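Local atomic coordinates of aminoglycoside phosphotransferase (Alicyclobacillus acidocaldarius subsp. acidocaldarius, PDB entry 4PDY), a protein that probably transfers a phosphoryl group to a small-molecule substrate, as expected of the aminoglycoside phosphotransferase family with its kinase-like fold. Residues Glu122-Thr127 and Gly271-Ala276; Gly156-Arg161 and Glu296-Phe301; Asp182-Ser187 and Ser320-Leu325; Asp190-Asp195 and Gln326-Gln331. One frame throughout, in Å; residues are numbered along the deposited sequence.

In the fold
All four contacts join helices of the larger, helical part of the chain. Contact 1 stands apart, its centre about 23 Å from that of contact 2, and is tied to the region of the bound histidine: Glu122 and His123 meet Tyr233, next in sequence to the pocket residue Leu232. Contacts 3 and 4, with centres about 10 Å apart, both use helix 319-347, and Leu184 of contact 3 packs against Gln326 and Ala329 of contact 4. Contact 2 lies about 15 Å from contact 4, centre to centre, and a salt bridge joins them, with Arg300 NH2 3.0 Å from Asp195 OD1. Each contact joins segments more than 130 residues apart that alternate with those of the others.

Contact 1: residues Glu122-Thr127 and Gly271-Ala276; sequences EHVAQT and GHLAYA
A close helix pair of the helical lobe meets here, Val124 and Ala125 of helix 121-137 facing Leu273 and Ala276 of helix 271-284. The CA atoms of Ala125 and Ala276 are 4.7 Å apart, a spacing that small residues permit: their methyl groups touch, CB to CB, at 4.0 Å, and Ala125 CA lies 3.8 Å from Ala276 O, so backbone meets backbone almost directly. Beside the alanines, Val124 and, a turn before Ala276, Leu273 fill the gap. Val124 holds CG1 anti to its backbone nitrogen (chi1 175°), which sets that methyl against the carbonyl oxygen Leu273 O at 3.5 Å, while CG2 meets Leu273 CD2 at 4.0 Å. The two side chains cross at about a right angle, and the beta-branched valine can thus touch backbone and side chain at once. On another side of helix 121-137, Thr127 turns its hydroxyl back into the helix: OG1 donates to His123 O at 2.8 Å, reaching it from the face opposite to that used by Thr127 N, so the buried hydroxyl is satisfied without a partner on helix 271-284. His123 itself stacks on Tyr233, and Val124 also touches Ser263 of helix 252-266. Small residues at an interface let helices approach closely, as the two alanines do here, within the helical lobe of the kinase-like phosphotransferase fold.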
loop_
_atom_site.group_PDB
_atom_site.type_symbol
_atom_site.label_atom_id
_atom_site.label_comp_id
_atom_site.label_asym_id
_atom_site.label_seq_id
_atom_site.Cartn_x
_atom_site.Cartn_y
_atom_site.Cartn_z
ATOM N N GLU A 122 10.197 -14.750 1.978
ATOM C CA GLU A 122 11.383 -14.009 1.621
ATOM C C GLU A 122 11.052 -12.639 1.011
ATOM O O GLU A 122 11.743 -11.642 1.262
ATOM C CB GLU A 122 12.198 -14.866 0.627
ATOM C CG GLU A 122 13.300 -14.147 -0.129
ATOM C CD GLU A 122 14.361 -13.526 0.758
ATOM O OE1 GLU A 122 14.411 -13.862 1.971
ATOM O OE2 GLU A 122 15.149 -12.684 0.240
ATOM N N HIS A 123 10.051 -12.614 0.145
ATOM C CA HIS A 123 9.682 -11.376 -0.529
ATOM C C HIS A 123 8.996 -10.419 0.447
ATOM O O HIS A 123 9.240 -9.227 0.424
ATOM C CB HIS A 123 8.754 -11.654 -1.704
ATOM C CG HIS A 123 9.439 -12.271 -2.876
ATOM N ND1 HIS A 123 9.057 -11.999 -4.169
ATOM C CD2 HIS A 123 10.472 -13.140 -2.954
ATOM C CE1 HIS A 123 9.821 -12.686 -5.001
ATOM N NE2 HIS A 123 10.679 -13.389 -4.291
ATOM N N VAL A 124 8.161 -10.978 1.316
ATOM C CA VAL A 124 7.545 -10.168 2.374
ATOM C C VAL A 124 8.601 -9.601 3.326
ATOM O O VAL A 124 8.577 -8.418 3.682
ATOM C CB VAL A 124 6.507 -10.995 3.142
ATOM C CG1 VAL A 124 5.968 -10.190 4.319
ATOM C CG2 VAL A 124 5.353 -11.383 2.254
ATOM N N ALA A 125 9.575 -10.438 3.662
ATOM C CA ALA A 125 10.658 -10.035 4.551
ATOM C C ALA A 125 11.367 -8.804 3.991
ATOM O O ALA A 125 11.648 -7.836 4.682
ATOM C CB ALA A 125 11.668 -11.178 4.698
ATOM N N GLN A 126 11.747 -8.897 2.714
ATOM C CA GLN A 126 12.508 -7.821 2.098
ATOM C C GLN A 126 11.683 -6.550 1.862
ATOM O O GLN A 126 12.230 -5.456 1.945
ATOM C CB GLN A 126 13.236 -8.298 0.819
ATOM C CG GLN A 126 14.369 -9.273 1.144
ATOM C CD GLN A 126 15.374 -8.679 2.123
ATOM O OE1 GLN A 126 15.830 -7.551 1.957
ATOM N NE2 GLN A 126 15.668 -9.420 3.188
ATOM N N THR A 127 10.407 -6.723 1.528
ATOM C CA THR A 127 9.499 -5.568 1.438
ATOM C C THR A 127 9.378 -4.846 2.795
ATOM O O THR A 127 9.520 -3.651 2.849
ATOM C CB THR A 127 8.122 -5.995 0.896
ATOM O OG1 THR A 127 8.285 -6.673 -0.362
ATOM C CG2 THR A 127 7.206 -4.805 0.697
ATOM N N GLY A 271 1.182 -17.635 9.153
ATOM C CA GLY A 271 1.924 -16.746 10.026
ATOM C C GLY A 271 3.396 -16.629 9.735
ATOM O O GLY A 271 4.052 -15.727 10.225
ATOM N N HIS A 272 3.946 -17.506 8.879
ATOM C CA HIS A 272 5.335 -17.291 8.451
ATOM C C HIS A 272 5.480 -15.963 7.723
ATOM O O HIS A 272 6.522 -15.318 7.810
ATOM C CB HIS A 272 5.876 -18.392 7.526
ATOM C CG HIS A 272 6.054 -19.728 8.176
ATOM N ND1 HIS A 272 5.108 -20.727 8.087
ATOM C CD2 HIS A 272 7.077 -20.244 8.900
ATOM C CE1 HIS A 272 5.529 -21.792 8.748
ATOM N NE2 HIS A 272 6.734 -21.536 9.223
ATOM N N LEU A 273 4.425 -15.553 7.017
ATOM C CA LEU A 273 4.447 -14.286 6.313
ATOM C C LEU A 273 4.450 -13.128 7.305
ATOM O O LEU A 273 5.171 -12.151 7.099
ATOM C CB LEU A 273 3.251 -14.182 5.383
ATOM C CG LEU A 273 3.174 -15.266 4.290
ATOM C CD1 LEU A 273 1.781 -15.361 3.686
ATOM C CD2 LEU A 273 4.209 -15.046 3.194
ATOM N N ALA A 274 3.653 -13.240 8.387
ATOM C CA ALA A 274 3.609 -12.181 9.393
ATOM C C ALA A 274 4.925 -12.101 10.143
ATOM O O ALA A 274 5.454 -11.030 10.355
ATOM C CB ALA A 274 2.455 -12.392 10.351
ATOM N N TYR A 275 5.491 -13.260 10.476
ATOM C CA TYR A 275 6.752 -13.294 11.195
ATOM C C TYR A 275 7.852 -12.651 10.359
ATOM O O TYR A 275 8.654 -11.878 10.867
ATOM C CB TYR A 275 7.130 -14.720 11.563
ATOM C CG TYR A 275 8.379 -14.810 12.409
ATOM C CD1 TYR A 275 8.387 -14.342 13.714
ATOM C CD2 TYR A 275 9.547 -15.345 11.906
ATOM C CE1 TYR A 275 9.523 -14.420 14.509
ATOM C CE2 TYR A 275 10.695 -15.423 12.684
ATOM C CZ TYR A 275 10.675 -14.960 13.989
ATOM O OH TYR A 275 11.815 -15.035 14.760
ATOM N N ALA A 276 7.883 -12.993 9.068
ATOM C CA ALA A 276 8.883 -12.410 8.152
ATOM C C ALA A 276 8.782 -10.872 8.178
ATOM O O ALA A 276 9.781 -10.144 8.274
ATOM C CB ALA A 276 8.688 -12.951 6.740
#

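Contact 2: residues Gly156-Arg161 and Glu296-Phe301; sequences GLFQAR and EAILRF
Arg300 NH2 is gripped by two groups, a salt bridge to Asp195 OD1 and a hydrogen bond with Gln336 OE1, which anchor the end of helix 289-300 just before Phe301 turns to meet Phe158 and Arg161. The phenylalanine pair is oblique, with centroids 4.8 Å apart and planes at 53°. Phe158 CD1 comes over one face of the Phe301 ring, displaced toward its rim, and lies 3.4 Å from Phe301 CG; Phe301 CE2 in turn lies in the plane of the Phe158 ring, at its edge. Phe301 reaches there because its CG is anti to the backbone nitrogen (chi1 -166°), which also brings CE1 within 3.5 Å of the carbonyl oxygen Phe158 O. Beyond, Arg161 CB touches Phe301 CZ at 3.7 Å, although the extended arginine then leads away and lays its guanidinium over Leu157 CG. At the other end, Phe158 CZ rests on Ile298 CG2 at 4.2 Å. Flat rings suit this site, since each offers a broad apolar surface to the other between helix 154-173 and the end of helix 289-300. An alanine at Phe301 would remove the ring that Phe158 CD1 and Arg161 CB lie against, and would probably leave a gap beside Phe158. Around the pair, helix 189-203 supplies Phe203, which meets Phe158 and Ile298, and Ser199 beside Phe301; helix 252-266 packs on Ile298, and helix 303-315 covers Arg161.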
loop_
_atom_site.group_PDB
_atom_site.type_symbol
_atom_site.label_atom_id
_atom_site.label_comp_id
_atom_site.label_asym_id
_atom_site.label_seq_id
_atom_site.Cartn_x
_atom_site.Cartn_y
_atom_site.Cartn_z
ATOM N N GLY A 156 -11.769 7.350 12.682
ATOM C CA GLY A 156 -12.954 7.856 11.979
ATOM C C GLY A 156 -13.190 7.118 10.675
ATOM O O GLY A 156 -14.329 6.875 10.293
ATOM N N LEU A 157 -12.107 6.782 9.989
ATOM C CA LEU A 157 -12.192 6.040 8.737
ATOM C C LEU A 157 -12.860 4.683 8.957
ATOM O O LEU A 157 -13.816 4.316 8.274
ATOM C CB LEU A 157 -10.785 5.862 8.170
ATOM C CG LEU A 157 -10.611 5.054 6.890
ATOM C CD1 LEU A 157 -11.154 5.804 5.677
ATOM C CD2 LEU A 157 -9.131 4.750 6.718
ATOM N N PHE A 158 -12.380 3.954 9.957
ATOM C CA PHE A 158 -12.924 2.647 10.245
ATOM C C PHE A 158 -14.323 2.710 10.872
ATOM O O PHE A 158 -15.161 1.842 10.594
ATOM C CB PHE A 158 -11.933 1.813 11.053
ATOM C CG PHE A 158 -10.810 1.237 10.201
ATOM C CD1 PHE A 158 -11.058 0.210 9.303
ATOM C CD2 PHE A 158 -9.533 1.755 10.255
ATOM C CE1 PHE A 158 -10.050 -0.314 8.504
ATOM C CE2 PHE A 158 -8.516 1.241 9.463
ATOM C CZ PHE A 158 -8.775 0.204 8.598
ATOM N N GLN A 159 -14.588 3.735 11.701
ATOM C CA GLN A 159 -15.933 3.912 12.233
ATOM C C GLN A 159 -16.953 4.091 11.103
ATOM O O GLN A 159 -18.035 3.511 11.125
ATOM C CB GLN A 159 -15.984 5.094 13.182
ATOM C CG GLN A 159 -17.359 5.321 13.757
ATOM C CD GLN A 159 -17.324 6.374 14.820
ATOM O OE1 GLN A 159 -16.999 7.532 14.556
ATOM N NE2 GLN A 159 -17.612 5.966 16.036
ATOM N N ALA A 160 -16.588 4.893 10.106
ATOM C CA ALA A 160 -17.465 5.135 8.974
ATOM C C ALA A 160 -17.693 3.855 8.169
ATOM O O ALA A 160 -18.814 3.556 7.755
ATOM C CB ALA A 160 -16.880 6.228 8.087
ATOM N N ARG A 161 -16.624 3.085 7.997
ATOM C CA ARG A 161 -16.720 1.803 7.276
ATOM C C ARG A 161 -17.625 0.809 8.006
ATOM O O ARG A 161 -18.420 0.103 7.389
ATOM C CB ARG A 161 -15.335 1.194 7.028
ATOM C CG ARG A 161 -14.522 2.033 6.056
ATOM C CD ARG A 161 -13.079 1.586 6.007
ATOM N NE ARG A 161 -12.368 2.261 4.918
ATOM C CZ ARG A 161 -11.059 2.169 4.729
ATOM N NH1 ARG A 161 -10.312 1.449 5.559
ATOM N NH2 ARG A 161 -10.491 2.794 3.703
ATOM N N GLU A 296 -2.786 -4.668 15.052
ATOM C CA GLU A 296 -3.910 -5.549 15.281
ATOM C C GLU A 296 -5.262 -4.852 15.061
ATOM O O GLU A 296 -6.199 -5.460 14.536
ATOM C CB GLU A 296 -3.894 -6.076 16.710
ATOM C CG GLU A 296 -2.772 -7.055 17.008
ATOM C CD GLU A 296 -2.856 -7.561 18.433
ATOM O OE1 GLU A 296 -2.554 -6.793 19.379
ATOM O OE2 GLU A 296 -3.249 -8.729 18.594
ATOM N N ALA A 297 -5.370 -3.596 15.490
ATOM C CA ALA A 297 -6.611 -2.847 15.301
ATOM C C ALA A 297 -6.989 -2.783 13.822
ATOM O O ALA A 297 -8.148 -2.996 13.420
ATOM C CB ALA A 297 -6.477 -1.432 15.850
ATOM N N ILE A 298 -5.977 -2.518 13.000
ATOM C CA ILE A 298 -6.209 -2.409 11.577
ATOM C C ILE A 298 -6.560 -3.787 10.989
ATOM O O ILE A 298 -7.548 -3.918 10.272
ATOM C CB ILE A 298 -4.983 -1.799 10.866
ATOM C CG1 ILE A 298 -4.777 -0.346 11.276
ATOM C CG2 ILE A 298 -5.140 -1.857 9.346
ATOM C CD1 ILE A 298 -3.372 0.151 11.075
ATOM N N LEU A 299 -5.735 -4.802 11.261
ATOM C CA LEU A 299 -5.997 -6.136 10.724
ATOM C C LEU A 299 -7.289 -6.790 11.173
ATOM O O LEU A 299 -7.909 -7.536 10.417
ATOM C CB LEU A 299 -4.901 -7.099 11.083
ATOM C CG LEU A 299 -3.557 -6.871 10.471
ATOM C CD1 LEU A 299 -2.603 -7.951 10.941
ATOM C CD2 LEU A 299 -3.693 -6.885 8.955
ATOM N N ARG A 300 -7.714 -6.496 12.404
ATOM C CA ARG A 300 -8.918 -7.108 12.918
ATOM C C ARG A 300 -10.155 -6.620 12.172
ATOM O O ARG A 300 -11.142 -7.347 12.059
ATOM C CB ARG A 300 -9.050 -6.782 14.418
ATOM C CG ARG A 300 -10.344 -7.206 15.109
ATOM C CD ARG A 300 -10.638 -8.685 15.048
ATOM N NE ARG A 300 -9.743 -9.455 15.891
ATOM C CZ ARG A 300 -9.794 -10.780 16.031
ATOM N NH1 ARG A 300 -8.945 -11.371 16.860
ATOM N NH2 ARG A 300 -10.701 -11.505 15.370
ATOM N N PHE A 301 -10.123 -5.385 11.686
ATOM C CA PHE A 301 -11.299 -4.849 10.991
ATOM C C PHE A 301 -11.571 -5.676 9.728
ATOM O O PHE A 301 -10.612 -5.982 9.006
ATOM C CB PHE A 301 -11.102 -3.410 10.553
ATOM C CG PHE A 301 -12.376 -2.762 10.151
ATOM C CD1 PHE A 301 -13.189 -2.127 11.099
ATOM C CD2 PHE A 301 -12.805 -2.837 8.832
ATOM C CE1 PHE A 301 -14.383 -1.562 10.722
ATOM C CE2 PHE A 301 -14.007 -2.276 8.453
ATOM C CZ PHE A 301 -14.801 -1.635 9.394
#

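Contact 3: residues Asp182-Ser187 and Ser320-Leu325; sequences DQLLLS and SQLDAL
Segments 182-187 and 320-325 are helical and run in roughly the same direction, their axes 10.6 Å apart at 29°, with the CA atoms of Leu185 and Leu325 nearest each other. That separation suits leucines, whose four-carbon side chains can bridge it from both sides. Leu184 and Leu325 reach toward each other tip to tip: CD2 of Leu184 lies 3.8 Å from Leu325 CG, and each has CG anti to its own backbone nitrogen (chi1 175° for Leu184), which extends the branch into the gap. The same methyl, Leu184 CD2, also meets Leu322 CD1 at 4.2 Å. Leu325 CD2 also lies 4.1 Å from Leu185 CB, and near that residue's backbone nitrogen. Were Leu184 replaced by an alanine, the branch between Leu322 and Leu325 would be missing, which would probably open a gap between the helices. Ser187 OG donates back to Leu184 O at 2.6 Å, so the hydroxyl serves its own helix. Phe181 and Met188 add to the apolar surroundings of Leu325. Since the side chains meet only through apolar carbon atoms, the attraction comes from shape and the exclusion of water and has little directional character.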
loop_
_atom_site.group_PDB
_atom_site.type_symbol
_atom_site.label_atom_id
_atom_site.label_comp_id
_atom_site.label_asym_id
_atom_site.label_seq_id
_atom_site.Cartn_x
_atom_site.Cartn_y
_atom_site.Cartn_z
ATOM N N ASP A 182 -25.791 -11.651 -1.448
ATOM C CA ASP A 182 -26.618 -11.151 -0.350
ATOM C C ASP A 182 -26.685 -12.193 0.734
ATOM O O ASP A 182 -26.496 -11.882 1.912
ATOM C CB ASP A 182 -28.032 -10.882 -0.850
ATOM C CG ASP A 182 -28.116 -9.791 -1.920
ATOM O OD1 ASP A 182 -27.315 -8.825 -1.901
ATOM O OD2 ASP A 182 -29.027 -9.923 -2.785
ATOM N N GLN A 183 -27.006 -13.424 0.358
ATOM C CA GLN A 183 -27.170 -14.483 1.351
ATOM C C GLN A 183 -25.856 -14.778 2.069
ATOM O O GLN A 183 -25.814 -14.974 3.281
ATOM C CB GLN A 183 -27.713 -15.759 0.707
ATOM C CG GLN A 183 -29.108 -15.591 0.138
ATOM C CD GLN A 183 -29.597 -16.848 -0.527
ATOM O OE1 GLN A 183 -29.733 -17.877 0.125
ATOM N NE2 GLN A 183 -29.852 -16.784 -1.827
ATOM N N LEU A 184 -24.755 -14.851 1.336
ATOM C CA LEU A 184 -23.463 -15.112 1.940
ATOM C C LEU A 184 -23.075 -13.983 2.917
ATOM O O LEU A 184 -22.622 -14.250 4.019
ATOM C CB LEU A 184 -22.403 -15.311 0.855
ATOM C CG LEU A 184 -20.970 -15.489 1.346
ATOM C CD1 LEU A 184 -20.819 -16.694 2.266
ATOM C CD2 LEU A 184 -20.037 -15.621 0.157
ATOM N N LEU A 185 -23.226 -12.739 2.499
ATOM C CA LEU A 185 -22.944 -11.611 3.398
ATOM C C LEU A 185 -23.799 -11.710 4.683
ATOM O O LEU A 185 -23.280 -11.572 5.795
ATOM C CB LEU A 185 -23.191 -10.278 2.675
ATOM C CG LEU A 185 -22.878 -9.039 3.523
ATOM C CD1 LEU A 185 -21.381 -8.904 3.775
ATOM C CD2 LEU A 185 -23.426 -7.804 2.834
ATOM N N LEU A 186 -25.083 -12.003 4.532
ATOM C CA LEU A 186 -25.959 -12.127 5.715
ATOM C C LEU A 186 -25.523 -13.255 6.646
ATOM O O LEU A 186 -25.622 -13.120 7.881
ATOM C CB LEU A 186 -27.423 -12.284 5.295
ATOM C CG LEU A 186 -28.026 -11.008 4.692
ATOM C CD1 LEU A 186 -29.260 -11.332 3.878
ATOM C CD2 LEU A 186 -28.336 -9.980 5.775
ATOM N N SER A 187 -25.010 -14.335 6.064
ATOM C CA SER A 187 -24.576 -15.483 6.848
ATOM C C SER A 187 -23.395 -15.182 7.760
ATOM O O SER A 187 -23.162 -15.926 8.709
ATOM C CB SER A 187 -24.206 -16.672 5.956
ATOM O OG SER A 187 -22.932 -16.505 5.332
ATOM N N SER A 320 -17.099 -10.625 -9.762
ATOM C CA SER A 320 -15.844 -10.693 -9.012
ATOM C C SER A 320 -16.034 -10.464 -7.517
ATOM O O SER A 320 -15.244 -10.965 -6.722
ATOM C CB SER A 320 -14.815 -9.709 -9.550
ATOM O OG SER A 320 -15.224 -8.365 -9.389
ATOM N N GLN A 321 -17.072 -9.709 -7.155
ATOM C CA GLN A 321 -17.364 -9.446 -5.749
ATOM C C GLN A 321 -17.760 -10.728 -5.041
ATOM O O GLN A 321 -17.381 -10.958 -3.894
ATOM C CB GLN A 321 -18.488 -8.415 -5.645
ATOM C CG GLN A 321 -18.091 -7.042 -6.131
ATOM C CD GLN A 321 -19.259 -6.222 -6.633
ATOM O OE1 GLN A 321 -20.407 -6.664 -6.584
ATOM N NE2 GLN A 321 -18.970 -5.033 -7.151
ATOM N N LEU A 322 -18.560 -11.555 -5.691
ATOM C CA LEU A 322 -18.954 -12.835 -5.100
ATOM C C LEU A 322 -17.744 -13.745 -4.959
ATOM O O LEU A 322 -17.542 -14.363 -3.900
ATOM C CB LEU A 322 -20.081 -13.520 -5.870
ATOM C CG LEU A 322 -20.490 -14.880 -5.304
ATOM C CD1 LEU A 322 -21.010 -14.786 -3.861
ATOM C CD2 LEU A 322 -21.520 -15.525 -6.204
ATOM N N ASP A 323 -16.900 -13.794 -5.998
ATOM C CA ASP A 323 -15.643 -14.567 -5.912
ATOM C C ASP A 323 -14.864 -14.124 -4.662
ATOM O O ASP A 323 -14.398 -14.955 -3.883
ATOM C CB ASP A 323 -14.721 -14.385 -7.148
ATOM C CG ASP A 323 -15.343 -14.850 -8.449
ATOM O OD1 ASP A 323 -16.279 -15.668 -8.415
ATOM O OD2 ASP A 323 -14.867 -14.402 -9.526
ATOM N N ALA A 324 -14.710 -12.810 -4.495
ATOM C CA ALA A 324 -13.920 -12.292 -3.370
ATOM C C ALA A 324 -14.532 -12.611 -2.001
ATOM O O ALA A 324 -13.822 -13.011 -1.088
ATOM C CB ALA A 324 -13.723 -10.800 -3.516
ATOM N N LEU A 325 -15.854 -12.471 -1.888
ATOM C CA LEU A 325 -16.509 -12.750 -0.612
ATOM C C LEU A 325 -16.481 -14.255 -0.298
ATOM O O LEU A 325 -16.306 -14.663 0.859
ATOM C CB LEU A 325 -17.932 -12.218 -0.614
ATOM C CG LEU A 325 -18.582 -12.204 0.769
ATOM C CD1 LEU A 325 -17.903 -11.197 1.670
ATOM C CD2 LEU A 325 -20.050 -11.873 0.631
#

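Contact 4: residues Asp190-Asp195 and Gln326-Gln331; sequences DELHRD and QQYAVQ
Tyr328 and the carboxylates of Glu191 and Asp195 come from opposite directions and are joined by one water molecule. The helices, 190-195 and 326-331, cross at 77° with axes 13.2 Å apart, so long side chains are needed to span the space. Tyr328 provides the length, its ring carrying the hydroxyl toward the other helix. Both acids are turned steeply to that ring, the carboxylate plane of Glu191 at 67° and that of Asp195 at 81°. Their direct approaches are loose, Glu191 OE1 lying 4.1 Å from Tyr328 CE2 and Asp195 OD2 4.2 Å from Tyr328 OH. The water closes the distance. It sits in the plane of the tyrosine ring, at its edge, accepts a bond from Tyr328 OH at 2.6 Å, and donates to Asp195 OD2 at 2.7 Å and to Glu191 OE1 at 2.9 Å. Leu192 adds an apolar touch, CD2 to Tyr328 CE2 at 4.4 Å, approaching the ring obliquely. Pro302, Leu304 and Pro305 also touch the tyrosine side chain. Asp195 has a stronger partner outside the pair of segments, for OD2 forms a salt bridge with Arg335 NH1 further along helix 319-347. Two acids gathered on one water would be expected to disfavour each other; the arginines Arg335 and Arg300, both salt-bridged to Asp195, probably offset this, and a water giving both hydrogens to carboxylates while taking the phenol's is consistent with both acids being ionised.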
loop_
_atom_site.group_PDB
_atom_site.type_symbol
_atom_site.label_atom_id
_atom_site.label_comp_id
_atom_site.label_asym_id
_atom_site.label_seq_id
_atom_site.Cartn_x
_atom_site.Cartn_y
_atom_site.Cartn_z
ATOM N N ASP A 190 -22.672 -11.901 12.136
ATOM C CA ASP A 190 -22.267 -11.913 13.532
ATOM C C ASP A 190 -20.741 -11.872 13.647
ATOM O O ASP A 190 -20.216 -11.120 14.489
ATOM C CB ASP A 190 -22.898 -13.084 14.291
ATOM C CG ASP A 190 -24.415 -12.902 14.502
ATOM O OD1 ASP A 190 -24.841 -11.938 15.202
ATOM O OD2 ASP A 190 -25.184 -13.729 13.971
ATOM N N GLU A 191 -20.019 -12.579 12.761
ATOM C CA GLU A 191 -18.555 -12.505 12.787
ATOM C C GLU A 191 -18.054 -11.132 12.352
ATOM O O GLU A 191 -17.085 -10.607 12.894
ATOM C CB GLU A 191 -17.892 -13.583 11.918
ATOM C CG GLU A 191 -16.365 -13.421 11.798
ATOM C CD GLU A 191 -15.690 -14.434 10.873
ATOM O OE1 GLU A 191 -15.247 -14.042 9.733
ATOM O OE2 GLU A 191 -15.608 -15.617 11.296
ATOM N N LEU A 192 -18.660 -10.581 11.315
ATOM C CA LEU A 192 -18.248 -9.269 10.843
ATOM C C LEU A 192 -18.454 -8.215 11.938
ATOM O O LEU A 192 -17.595 -7.375 12.172
ATOM C CB LEU A 192 -19.044 -8.901 9.589
ATOM C CG LEU A 192 -18.771 -9.712 8.319
ATOM C CD1 LEU A 192 -19.764 -9.251 7.264
ATOM C CD2 LEU A 192 -17.356 -9.495 7.837
ATOM N N HIS A 193 -19.604 -8.285 12.599
ATOM C CA HIS A 193 -19.928 -7.366 13.702
ATOM C C HIS A 193 -18.899 -7.496 14.833
ATOM O O HIS A 193 -18.364 -6.490 15.321
ATOM C CB HIS A 193 -21.358 -7.635 14.190
ATOM C CG HIS A 193 -21.837 -6.716 15.276
ATOM N ND1 HIS A 193 -22.992 -6.958 15.981
ATOM C CD2 HIS A 193 -21.333 -5.560 15.765
ATOM C CE1 HIS A 193 -23.180 -5.992 16.863
ATOM N NE2 HIS A 193 -22.184 -5.132 16.756
ATOM N N ARG A 194 -18.591 -8.726 15.211
ATOM C CA ARG A 194 -17.625 -8.977 16.284
ATOM C C ARG A 194 -16.262 -8.390 15.937
ATOM O O ARG A 194 -15.636 -7.701 16.736
ATOM C CB ARG A 194 -17.481 -10.474 16.570
ATOM C CG ARG A 194 -16.731 -10.751 17.860
ATOM C CD ARG A 194 -16.317 -12.204 18.086
ATOM N NE ARG A 194 -17.189 -13.190 17.449
ATOM C CZ ARG A 194 -16.848 -14.020 16.455
ATOM N NH1 ARG A 194 -15.629 -14.039 15.942
ATOM N NH2 ARG A 194 -17.753 -14.863 15.980
ATOM N N ASP A 195 -15.801 -8.654 14.716
ATOM C CA ASP A 195 -14.500 -8.156 14.313
ATOM C C ASP A 195 -14.440 -6.625 14.249
ATOM O O ASP A 195 -13.463 -6.016 14.682
ATOM C CB ASP A 195 -14.122 -8.711 12.935
ATOM C CG ASP A 195 -13.609 -10.146 12.960
ATOM O OD1 ASP A 195 -13.287 -10.679 14.038
ATOM O OD2 ASP A 195 -13.504 -10.732 11.849
ATOM N N GLN A 326 -16.590 -15.089 -1.345
ATOM C CA GLN A 326 -16.480 -16.534 -1.172
ATOM C C GLN A 326 -15.099 -16.915 -0.635
ATOM O O GLN A 326 -14.981 -17.731 0.292
ATOM C CB GLN A 326 -16.742 -17.295 -2.475
ATOM C CG GLN A 326 -18.206 -17.324 -2.880
ATOM C CD GLN A 326 -18.446 -17.809 -4.294
ATOM O OE1 GLN A 326 -17.572 -17.713 -5.159
ATOM N NE2 GLN A 326 -19.610 -18.351 -4.528
ATOM N N GLN A 327 -14.054 -16.324 -1.208
ATOM C CA GLN A 327 -12.710 -16.596 -0.728
ATOM C C GLN A 327 -12.517 -16.125 0.709
ATOM O O GLN A 327 -11.853 -16.802 1.487
ATOM C CB GLN A 327 -11.641 -15.965 -1.625
ATOM C CG GLN A 327 -10.229 -16.085 -1.044
ATOM C CD GLN A 327 -9.120 -15.981 -2.068
ATOM O OE1 GLN A 327 -9.205 -16.556 -3.158
ATOM N NE2 GLN A 327 -8.047 -15.268 -1.710
ATOM N N TYR A 328 -13.099 -14.979 1.065
ATOM C CA TYR A 328 -12.999 -14.510 2.444
ATOM C C TYR A 328 -13.663 -15.523 3.388
ATOM O O TYR A 328 -13.128 -15.854 4.441
ATOM C CB TYR A 328 -13.672 -13.150 2.590
ATOM C CG TYR A 328 -13.485 -12.531 3.972
ATOM C CD1 TYR A 328 -12.369 -11.758 4.256
ATOM C CD2 TYR A 328 -14.398 -12.750 4.981
ATOM C CE1 TYR A 328 -12.178 -11.205 5.504
ATOM C CE2 TYR A 328 -14.219 -12.180 6.223
ATOM C CZ TYR A 328 -13.106 -11.413 6.474
ATOM O OH TYR A 328 -12.903 -10.837 7.708
ATOM N N ALA A 329 -14.825 -16.028 3.002
ATOM C CA ALA A 329 -15.540 -17.005 3.812
ATOM C C ALA A 329 -14.722 -18.288 3.987
ATOM O O ALA A 329 -14.643 -18.845 5.078
ATOM C CB ALA A 329 -16.887 -17.315 3.199
ATOM N N VAL A 330 -14.121 -18.753 2.895
ATOM C CA VAL A 330 -13.261 -19.950 2.933
ATOM C C VAL A 330 -12.127 -19.797 3.944
ATOM O O VAL A 330 -11.816 -20.726 4.695
ATOM C CB VAL A 330 -12.687 -20.283 1.537
ATOM C CG1 VAL A 330 -11.548 -21.284 1.623
ATOM C CG2 VAL A 330 -13.798 -20.812 0.645
ATOM N N GLN A 331 -11.530 -18.618 3.964
ATOM C CA GLN A 331 -10.384 -18.335 4.830
ATOM C C GLN A 331 -10.720 -17.809 6.218
ATOM O O GLN A 331 -9.812 -17.570 7.023
ATOM C CB GLN A 331 -9.482 -17.330 4.134
ATOM C CG GLN A 331 -8.996 -17.860 2.804
ATOM C CD GLN A 331 -7.878 -17.054 2.217
ATOM O OE1 GLN A 331 -7.637 -15.885 2.569
ATOM N NE2 GLN A 331 -7.165 -17.682 1.314
HETATM O O HOH W 1 -14.750 -11.177 9.471
#